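Local coordinates for protein nitrite transporter NirC (Salmonella enterica subsp. enterica serovar Typhimurium, PDB 4FC4) that carries nitrite into and out of the cell across the cytoplasmic membrane, as a five-subunit channel of the formate/nitrite transporter family, at residues H139-L143 with G211-Y217; K156-C160 with G194-S198; L25-V29 with Q107-G111; L163-A167 with C186-F190. All coordinates share one frame; numbering follows the deposited sequence.

Contact 1: residues H139-L143 with G211-Y217; sequences HSVAL and GHHSDAY
The turn of helix 139-143 and the loop 211-217 run in the same direction and meet twice, with the CA of His-139 5.7 Å from the CA of His-213 and the CA of Leu-143 5.8 Å from the CA of Tyr-217. First, the imidazole of His-139 lies flat against the loop. One of its faces receives the CA of His-213, 4.0 Å from the ring centroid and 19° off the normal, a CH-pi contact. His-212 O rests over the same face nearer the rim, 3.3 Å from His-139 CE1. Since it sits over the face, not in the ring plane, the angle at ND1 is too poor for a hydrogen bond; ND1 makes a weak one to Val-133 O. Gly-211, without a side chain, fits closely beside NE2. At the second meeting Tyr-217 CG is anti to its backbone N (chi1 -179°), which swings the ring back to the helix and brings CE1 to 3.7 Å from Ala-142 CB; the small methyl suits this close approach. The phenol continues to Phe-205 O, its hydrogen-bond partner on helix 198-209. Leu-143 CD1 covers Ala-216 CB at 3.8 Å, close to the surface. The loop also braces itself: His-213 ND1 donates to Ser-214 O (2.9 Å, 161°), while its ring stacks on Trp-209. One imidazole face, a phenol ring met obliquely and a few methyls thus make the contact, while His-139 ND1, Tyr-217 OH and His-213 ND1 find partners in the loop or beyond, consistent with an interface shaped by fit more than polar pairing.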
# COMPACT_ATOMS: atom_id res chain seq x y z
N HIS B 139 9.65 -8.29 -28.94
CA HIS B 139 10.57 -8.17 -30.12
C HIS B 139 11.15 -6.81 -30.36
O HIS B 139 12.36 -6.71 -30.64
CB HIS B 139 9.95 -8.74 -31.38
CG HIS B 139 9.48 -10.13 -31.20
ND1 HIS B 139 8.23 -10.53 -31.52
CD2 HIS B 139 10.10 -11.22 -30.60
CE1 HIS B 139 8.09 -11.83 -31.18
NE2 HIS B 139 9.23 -12.25 -30.63
N SER B 140 10.35 -5.74 -30.22
CA SER B 140 10.90 -4.44 -30.51
C SER B 140 11.85 -3.99 -29.38
O SER B 140 12.90 -3.39 -29.63
CB SER B 140 9.81 -3.44 -30.82
OG SER B 140 8.91 -3.36 -29.75
N VAL B 141 11.54 -4.33 -28.14
CA VAL B 141 12.45 -3.94 -27.04
C VAL B 141 13.77 -4.75 -27.04
O VAL B 141 14.83 -4.17 -26.87
CB VAL B 141 11.73 -3.93 -25.66
CG1 VAL B 141 12.66 -3.56 -24.50
CG2 VAL B 141 10.60 -2.95 -25.72
N ALA B 142 13.70 -6.06 -27.32
CA ALA B 142 14.91 -6.92 -27.36
C ALA B 142 15.85 -6.44 -28.43
O ALA B 142 17.05 -6.28 -28.18
CB ALA B 142 14.55 -8.38 -27.61
N LEU B 143 15.29 -6.17 -29.61
CA LEU B 143 16.10 -5.71 -30.76
C LEU B 143 16.76 -4.36 -30.42
O LEU B 143 17.96 -4.22 -30.59
CB LEU B 143 15.27 -5.67 -32.06
CG LEU B 143 15.88 -4.96 -33.28
CD1 LEU B 143 17.05 -5.74 -33.88
CD2 LEU B 143 14.83 -4.65 -34.38
N GLY B 211 10.47 -16.68 -30.20
CA GLY B 211 9.24 -16.21 -30.81
C GLY B 211 9.52 -15.78 -32.22
O GLY B 211 10.59 -16.10 -32.77
N HIS B 212 8.58 -15.03 -32.77
CA HIS B 212 8.61 -14.60 -34.13
C HIS B 212 9.39 -13.30 -34.16
O HIS B 212 8.83 -12.21 -34.35
CB HIS B 212 7.14 -14.44 -34.55
CG HIS B 212 6.91 -14.14 -36.04
ND1 HIS B 212 7.60 -14.75 -37.03
CD2 HIS B 212 6.00 -13.27 -36.67
CE1 HIS B 212 7.16 -14.29 -38.22
NE2 HIS B 212 6.18 -13.38 -37.99
N HIS B 213 10.71 -13.37 -33.96
CA HIS B 213 11.56 -12.16 -34.02
C HIS B 213 11.97 -11.84 -35.45
O HIS B 213 11.91 -12.70 -36.33
CB HIS B 213 12.81 -12.37 -33.16
CG HIS B 213 13.62 -13.57 -33.57
ND1 HIS B 213 14.55 -13.52 -34.54
CD2 HIS B 213 13.58 -14.90 -33.13
CE1 HIS B 213 15.10 -14.75 -34.73
NE2 HIS B 213 14.50 -15.60 -33.87
N SER B 214 12.41 -10.61 -35.70
CA SER B 214 12.85 -10.26 -37.04
C SER B 214 14.26 -10.83 -37.34
O SER B 214 14.94 -11.38 -36.46
CB SER B 214 12.83 -8.74 -37.23
OG SER B 214 14.01 -8.17 -36.68
N ASP B 215 14.72 -10.70 -38.58
CA ASP B 215 16.04 -11.24 -38.97
C ASP B 215 17.17 -10.37 -38.44
O ASP B 215 18.31 -10.84 -38.29
CB ASP B 215 16.17 -11.35 -40.48
CG ASP B 215 14.88 -11.76 -41.13
OD1 ASP B 215 13.78 -11.44 -40.58
OD2 ASP B 215 14.97 -12.40 -42.20
N ALA B 216 16.84 -9.11 -38.17
CA ALA B 216 17.77 -8.15 -37.60
C ALA B 216 18.22 -8.57 -36.20
O ALA B 216 19.14 -7.99 -35.66
CB ALA B 216 17.16 -6.74 -37.59
N TYR B 217 17.59 -9.59 -35.63
CA TYR B 217 17.80 -10.01 -34.23
C TYR B 217 18.64 -11.28 -34.21
O TYR B 217 18.16 -12.33 -34.65
CB TYR B 217 16.45 -10.33 -33.58
CG TYR B 217 16.52 -10.75 -32.13
CD1 TYR B 217 16.81 -9.81 -31.13
CD2 TYR B 217 16.26 -12.07 -31.74
CE1 TYR B 217 16.88 -10.17 -29.79
CE2 TYR B 217 16.33 -12.45 -30.40
CZ TYR B 217 16.62 -11.49 -29.42
OH TYR B 217 16.70 -11.79 -28.06

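Contact 2: residues K156-C160 with G194-S198; sequences KGALC and GYEHS
Lys-156 O is gripped by two backbone N-H groups. Cys-160 N, one helical turn on, reaches it at 2.9 Å, and Glu-196 N of the opposing segment adds a weak but nearly straight bond of 3.2 Å (173°), tying the helix to the chain where it passes between helices 177-192 and 198-209. Glu-196 O in turn faces Gly-157, which, buried and without a side chain, presents its CA-H directly to this oxygen in a CA-H...O contact (CA to O 3.4 Å); Asn-233 ND2 bonds to the same oxygen. Over the face of the Tyr-195 ring sits Leu-159 CB, 3.6 Å from the centroid and 4° off the normal. The leucine slants across the ring, CB over its centre and Leu-159 CD1 3.4 Å from Tyr-195 CE1. Cys-160, with SG anti to its backbone N (chi1 169°), sends the sulfur to the edge of the His-197 ring, 3.6 Å from CB of that residue; a small sulfhydryl suits this tight spot. His-197 uses both ring nitrogens, ND1 capping Ala-200 N at the start of the next helix and NE2 pairing with Thr-81 OG1. Gly-194, with positive phi, ends the preceding helix in a Schellman motif. A transmembrane helix broken in mid-membrane is a hallmark of the formate/nitrite transporters. The chemistry here suggests how such a break is accommodated: backbone polar groups find partners on neighbouring helices, and the salt bridge to Lys-145 probably offsets the charge of the buried Glu-196 carboxylate.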
# COMPACT_ATOMS: atom_id res chain seq x y z
N LYS B 156 24.11 2.30 -18.58
CA LYS B 156 22.81 1.90 -18.16
C LYS B 156 22.82 0.69 -17.25
O LYS B 156 22.01 0.59 -16.29
CB LYS B 156 21.91 1.67 -19.35
CG LYS B 156 21.09 2.88 -19.61
CD LYS B 156 20.95 3.01 -21.09
CE LYS B 156 19.61 2.49 -21.52
NZ LYS B 156 19.13 3.44 -22.56
N GLY B 157 23.72 -0.23 -17.56
CA GLY B 157 23.93 -1.38 -16.70
C GLY B 157 24.54 -0.96 -15.36
O GLY B 157 24.20 -1.50 -14.29
N ALA B 158 25.43 0.03 -15.39
CA ALA B 158 25.97 0.53 -14.13
C ALA B 158 24.83 1.18 -13.33
O ALA B 158 24.66 0.86 -12.15
CB ALA B 158 27.15 1.48 -14.36
N LEU B 159 24.00 2.00 -13.97
CA LEU B 159 22.93 2.66 -13.23
C LEU B 159 21.86 1.65 -12.66
O LEU B 159 21.35 1.79 -11.55
CB LEU B 159 22.29 3.71 -14.10
CG LEU B 159 23.04 5.04 -14.24
CD1 LEU B 159 22.55 5.73 -15.50
CD2 LEU B 159 22.92 5.97 -13.04
N CYS B 160 21.54 0.63 -13.45
CA CYS B 160 20.66 -0.40 -13.00
C CYS B 160 21.13 -1.06 -11.67
O CYS B 160 20.37 -1.09 -10.70
CB CYS B 160 20.50 -1.46 -14.10
SG CYS B 160 19.65 -2.91 -13.43
N GLY B 194 14.74 3.44 -17.78
CA GLY B 194 15.49 2.90 -18.94
C GLY B 194 16.74 2.07 -18.61
O GLY B 194 17.50 1.74 -19.51
N TYR B 195 17.01 1.69 -17.34
CA TYR B 195 18.33 1.05 -17.09
C TYR B 195 18.38 -0.49 -17.46
O TYR B 195 17.37 -1.12 -17.65
CB TYR B 195 18.83 1.32 -15.68
CG TYR B 195 18.83 2.76 -15.26
CD1 TYR B 195 19.16 3.79 -16.16
CD2 TYR B 195 18.49 3.11 -13.94
CE1 TYR B 195 19.17 5.13 -15.75
CE2 TYR B 195 18.48 4.43 -13.52
CZ TYR B 195 18.84 5.43 -14.42
OH TYR B 195 18.81 6.73 -13.97
N GLU B 196 19.56 -1.07 -17.55
CA GLU B 196 19.72 -2.44 -18.13
C GLU B 196 20.12 -3.45 -17.05
O GLU B 196 21.15 -3.28 -16.38
CB GLU B 196 20.84 -2.43 -19.22
CG GLU B 196 20.53 -1.74 -20.55
CD GLU B 196 19.45 -2.43 -21.39
OE1 GLU B 196 19.66 -3.48 -22.05
OE2 GLU B 196 18.34 -1.89 -21.35
N HIS B 197 19.33 -4.52 -16.90
CA HIS B 197 19.66 -5.58 -15.93
C HIS B 197 20.11 -6.79 -16.70
O HIS B 197 19.37 -7.28 -17.53
CB HIS B 197 18.45 -5.88 -14.99
CG HIS B 197 18.81 -6.80 -13.84
ND1 HIS B 197 18.32 -8.03 -13.74
CD2 HIS B 197 19.69 -6.62 -12.74
CE1 HIS B 197 18.87 -8.65 -12.63
NE2 HIS B 197 19.69 -7.76 -12.02
N SER B 198 21.36 -7.22 -16.51
CA SER B 198 21.96 -8.35 -17.30
C SER B 198 21.12 -9.66 -17.23
O SER B 198 20.69 -10.18 -18.26
CB SER B 198 23.41 -8.61 -16.84
OG SER B 198 23.44 -9.10 -15.49

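Contact 3: residues L25-V29 with Q107-G111; sequences LGFWV and QTWLG
Phe-27 and Trp-28 of helix 24-51 reach across to Gln-107, Thr-108, Leu-110 and Gly-111 of helix 98-125, the two short axes passing 9.7 Å apart at an angle of 54°. Neighbours in sequence, the two aromatic residues leave the helix by different routes. Phe-27 CG is anti to the backbone N (chi1 -167°), which drives the ring straight at the partner helix, its tip CZ 3.3 Å from Thr-108 OG1. The hydroxyl lies at the ring edge, near its plane, and is bonded to His-83 ND1 and to Ile-104 O, so it has partners of its own. Gln-107 has an extended chain beyond CG that carries its amide across the ring at about a right angle, NE2 3.4 Å from Phe-27 CE2, with amide and ring planes 72° apart. Trp-28 takes the other common setting, CG anti to the carbonyl carbon, and its long indole bridges the gap although its CB does not aim at the partner. The six-membered part does the touching: CZ3 is 3.5 Å from Gly-111 N, CE3 3.7 Å from Gly-111 CA, and Leu-110 CB lies at the edge, 3.8 Å from CZ3. Gly-111, bare of a side chain, allows the six-membered ring close to the backbone; Trp-28 and Leu-110 run side by side at the surface. Around this pair of predicted membrane helices, helix 3-22 covers Phe-27 through Ile-16 and Leu-19, while Tyr-247 and Gly-244 of the third subunit pack on Leu-25 and Val-29 of the same helical turn.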
# COMPACT_ATOMS: atom_id res chain seq x y z
N LEU B 25 25.83 -28.83 -6.86
CA LEU B 25 24.45 -28.99 -7.31
C LEU B 25 23.50 -27.92 -6.76
O LEU B 25 22.75 -27.30 -7.52
CB LEU B 25 23.92 -30.40 -6.95
CG LEU B 25 22.42 -30.68 -7.26
CD1 LEU B 25 22.11 -30.59 -8.76
CD2 LEU B 25 21.96 -32.01 -6.65
N GLY B 26 23.51 -27.72 -5.45
CA GLY B 26 22.65 -26.68 -4.83
C GLY B 26 23.04 -25.30 -5.32
O GLY B 26 22.18 -24.50 -5.52
N PHE B 27 24.33 -25.05 -5.56
CA PHE B 27 24.78 -23.83 -6.25
C PHE B 27 24.05 -23.60 -7.58
O PHE B 27 23.55 -22.51 -7.82
CB PHE B 27 26.32 -23.77 -6.47
CG PHE B 27 26.76 -22.39 -6.88
CD1 PHE B 27 26.98 -21.40 -5.91
CD2 PHE B 27 26.85 -22.04 -8.24
CE1 PHE B 27 27.35 -20.12 -6.29
CE2 PHE B 27 27.18 -20.75 -8.60
CZ PHE B 27 27.44 -19.80 -7.64
N TRP B 28 23.99 -24.63 -8.42
CA TRP B 28 23.35 -24.48 -9.72
C TRP B 28 21.87 -24.39 -9.61
O TRP B 28 21.27 -23.56 -10.33
CB TRP B 28 23.76 -25.57 -10.70
CG TRP B 28 25.18 -25.39 -11.13
CD1 TRP B 28 26.31 -25.90 -10.52
CD2 TRP B 28 25.69 -24.56 -12.24
NE1 TRP B 28 27.45 -25.49 -11.17
CE2 TRP B 28 27.16 -24.69 -12.21
CE3 TRP B 28 25.09 -23.79 -13.25
CZ2 TRP B 28 27.98 -24.06 -13.14
CZ3 TRP B 28 25.94 -23.17 -14.20
CH2 TRP B 28 27.34 -23.30 -14.13
N VAL B 29 21.26 -25.19 -8.73
CA VAL B 29 19.80 -25.11 -8.61
C VAL B 29 19.42 -23.66 -8.19
O VAL B 29 18.55 -23.00 -8.76
CB VAL B 29 19.22 -26.15 -7.61
CG1 VAL B 29 17.76 -25.86 -7.31
CG2 VAL B 29 19.30 -27.55 -8.22
N GLN B 107 30.23 -18.53 -12.75
CA GLN B 107 29.29 -19.59 -12.43
C GLN B 107 27.87 -19.06 -12.10
O GLN B 107 26.88 -19.63 -12.59
CB GLN B 107 29.73 -20.35 -11.20
CG GLN B 107 31.11 -20.97 -11.24
CD GLN B 107 31.22 -22.04 -10.15
OE1 GLN B 107 32.18 -22.79 -10.14
NE2 GLN B 107 30.20 -22.12 -9.23
N THR B 108 27.78 -18.03 -11.26
CA THR B 108 26.46 -17.54 -10.84
C THR B 108 25.77 -17.04 -12.11
O THR B 108 24.61 -17.32 -12.37
CB THR B 108 26.55 -16.40 -9.81
OG1 THR B 108 27.51 -16.72 -8.79
CG2 THR B 108 25.13 -16.12 -9.15
N TRP B 109 26.52 -16.29 -12.90
CA TRP B 109 26.07 -15.81 -14.19
C TRP B 109 25.52 -16.93 -15.04
O TRP B 109 24.41 -16.79 -15.55
CB TRP B 109 27.27 -15.17 -14.91
CG TRP B 109 26.90 -14.31 -16.07
CD1 TRP B 109 26.68 -12.94 -16.07
CD2 TRP B 109 26.66 -14.74 -17.45
NE1 TRP B 109 26.36 -12.50 -17.32
CE2 TRP B 109 26.32 -13.52 -18.19
CE3 TRP B 109 26.75 -15.96 -18.14
CZ2 TRP B 109 26.06 -13.54 -19.57
CZ3 TRP B 109 26.49 -15.97 -19.53
CH2 TRP B 109 26.18 -14.79 -20.23
N LEU B 110 26.29 -18.02 -15.23
CA LEU B 110 25.87 -19.15 -16.07
C LEU B 110 24.59 -19.80 -15.54
O LEU B 110 23.68 -20.15 -16.35
CB LEU B 110 26.99 -20.19 -16.25
CG LEU B 110 28.19 -19.82 -17.17
CD1 LEU B 110 29.31 -20.86 -17.12
CD2 LEU B 110 27.83 -19.52 -18.64
N GLY B 111 24.49 -19.93 -14.20
CA GLY B 111 23.31 -20.51 -13.60
C GLY B 111 22.10 -19.64 -13.84
O GLY B 111 21.04 -20.13 -14.19

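Contact 4: residues L163-A167 with C186-F190; sequences LVCLA and CLLAF
Leu-163 of helix 150-172 faces Cys-186, Ala-189 and Phe-190 of helix 177-192, and its side chain shows how the two nearly antiparallel helices (177°, axes 9.0 Å apart) interlock. CB lies close to the opposing backbone, 4.0 Å from Cys-186 O and about as far from Phe-190 CB. Beyond the branch at CG, CD1 goes furthest across, 3.7 Å from Ala-189 CB, also meeting the backbone N of Phe-190, while CD2 lies 4.2 Å from the same alanine methyl. A leucine suits the spot because its forked end settles on the small Ala-189 methyl, CD1 also reaching Phe-190. One turn on, Ala-167 CB touches Cys-186 CB at 3.6 Å, small against small, and Cys-186 CB also lies 3.4 Å from Leu-163 O. Val-164 adds a second point of packing: with CG1 anti to the backbone N (chi1 -180°), CG2 points across to Phe-190 CD2 at 3.6 Å, the valine and the phenylalanine approaching on a slant. The contact is buried and almost entirely apolar, with the Cys-186 side chain against Leu-163 O. Leu-69 of helix 67-75 closes one flank against Val-164, Ala-167 and Leu-187, and Met-241 of helix 219-248 packs on Leu-166. From the second subunit Leu-40 and Tyr-37 reach Leu-163 and Leu-166, so the pair is wedged between its own bundle and a neighbouring subunit.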
# COMPACT_ATOMS: atom_id res chain seq x y z
N LEU B 163 20.95 0.47 -8.42
CA LEU B 163 19.62 0.50 -7.86
C LEU B 163 19.26 -0.89 -7.29
O LEU B 163 18.73 -1.00 -6.20
CB LEU B 163 18.56 1.02 -8.87
CG LEU B 163 18.47 2.54 -8.85
CD1 LEU B 163 17.75 3.13 -10.08
CD2 LEU B 163 17.82 3.01 -7.54
N VAL B 164 19.56 -1.95 -8.04
CA VAL B 164 19.24 -3.30 -7.58
C VAL B 164 20.08 -3.69 -6.32
O VAL B 164 19.50 -4.21 -5.33
CB VAL B 164 19.38 -4.33 -8.73
CG1 VAL B 164 19.03 -5.74 -8.22
CG2 VAL B 164 18.52 -3.87 -9.89
N CYS B 165 21.40 -3.45 -6.35
CA CYS B 165 22.20 -3.54 -5.12
C CYS B 165 21.73 -2.62 -4.00
O CYS B 165 21.84 -2.98 -2.83
CB CYS B 165 23.67 -3.31 -5.39
SG CYS B 165 24.35 -4.75 -6.23
N LEU B 166 21.21 -1.43 -4.32
CA LEU B 166 20.65 -0.59 -3.29
C LEU B 166 19.44 -1.27 -2.62
O LEU B 166 19.27 -1.18 -1.40
CB LEU B 166 20.30 0.81 -3.82
CG LEU B 166 21.55 1.72 -3.79
CD1 LEU B 166 21.47 2.86 -4.81
CD2 LEU B 166 21.85 2.23 -2.38
N ALA B 167 18.63 -2.00 -3.41
CA ALA B 167 17.48 -2.71 -2.90
C ALA B 167 17.98 -3.84 -1.99
O ALA B 167 17.47 -4.04 -0.89
CB ALA B 167 16.65 -3.25 -4.06
N CYS B 186 13.09 0.35 -5.87
CA CYS B 186 14.31 0.36 -6.71
C CYS B 186 14.05 -0.21 -8.08
O CYS B 186 14.63 0.24 -9.05
CB CYS B 186 15.42 -0.45 -6.05
SG CYS B 186 16.06 0.42 -4.64
N LEU B 187 13.20 -1.24 -8.14
CA LEU B 187 12.80 -1.80 -9.42
C LEU B 187 11.85 -0.84 -10.20
O LEU B 187 12.03 -0.71 -11.40
CB LEU B 187 12.25 -3.21 -9.22
CG LEU B 187 13.35 -4.28 -9.14
CD1 LEU B 187 14.43 -3.94 -8.10
CD2 LEU B 187 12.69 -5.64 -8.87
N LEU B 188 10.89 -0.16 -9.56
CA LEU B 188 10.24 1.02 -10.24
C LEU B 188 11.28 1.91 -10.95
O LEU B 188 11.16 2.24 -12.14
CB LEU B 188 9.44 1.85 -9.24
CG LEU B 188 8.77 3.14 -9.72
CD1 LEU B 188 7.86 2.92 -10.94
CD2 LEU B 188 7.93 3.71 -8.60
N ALA B 189 12.33 2.25 -10.21
CA ALA B 189 13.26 3.26 -10.62
C ALA B 189 14.14 2.72 -11.78
O ALA B 189 14.32 3.43 -12.76
CB ALA B 189 14.15 3.71 -9.45
N PHE B 190 14.68 1.51 -11.69
CA PHE B 190 15.58 1.10 -12.77
C PHE B 190 14.84 0.81 -14.07
O PHE B 190 15.28 1.22 -15.14
CB PHE B 190 16.57 0.02 -12.33
CG PHE B 190 16.29 -1.36 -12.88
CD1 PHE B 190 16.43 -1.65 -14.26
CD2 PHE B 190 15.95 -2.40 -12.00
CE1 PHE B 190 16.14 -2.93 -14.74
CE2 PHE B 190 15.71 -3.66 -12.50
CZ PHE B 190 15.79 -3.93 -13.86

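Overall arrangement
Contacts 2 and 4 are the buried ones and belong together. Both use helix 150-172, contact 4 is nested in the loop closed by contact 2, and they touch: Tyr-195 N probably hydrogen-bonds to Phe-190 O (2.8 Å). Yet their chemistry differs, since contact 4 joins regular helices by apolar fit, whereas contact 2 lies at a helix break and must satisfy backbone polar atoms. Both also reach the second subunit. Contacts 1 and 3 are only partly buried. Contact 3 lies across the chain's centre from contacts 2 and 4, near a third subunit, and mixes aromatic rings with glycine and polar groups. Contact 1, its centre about 21 Å from the centre of the chain, couples a helix to an outlying loop and touches no other chain.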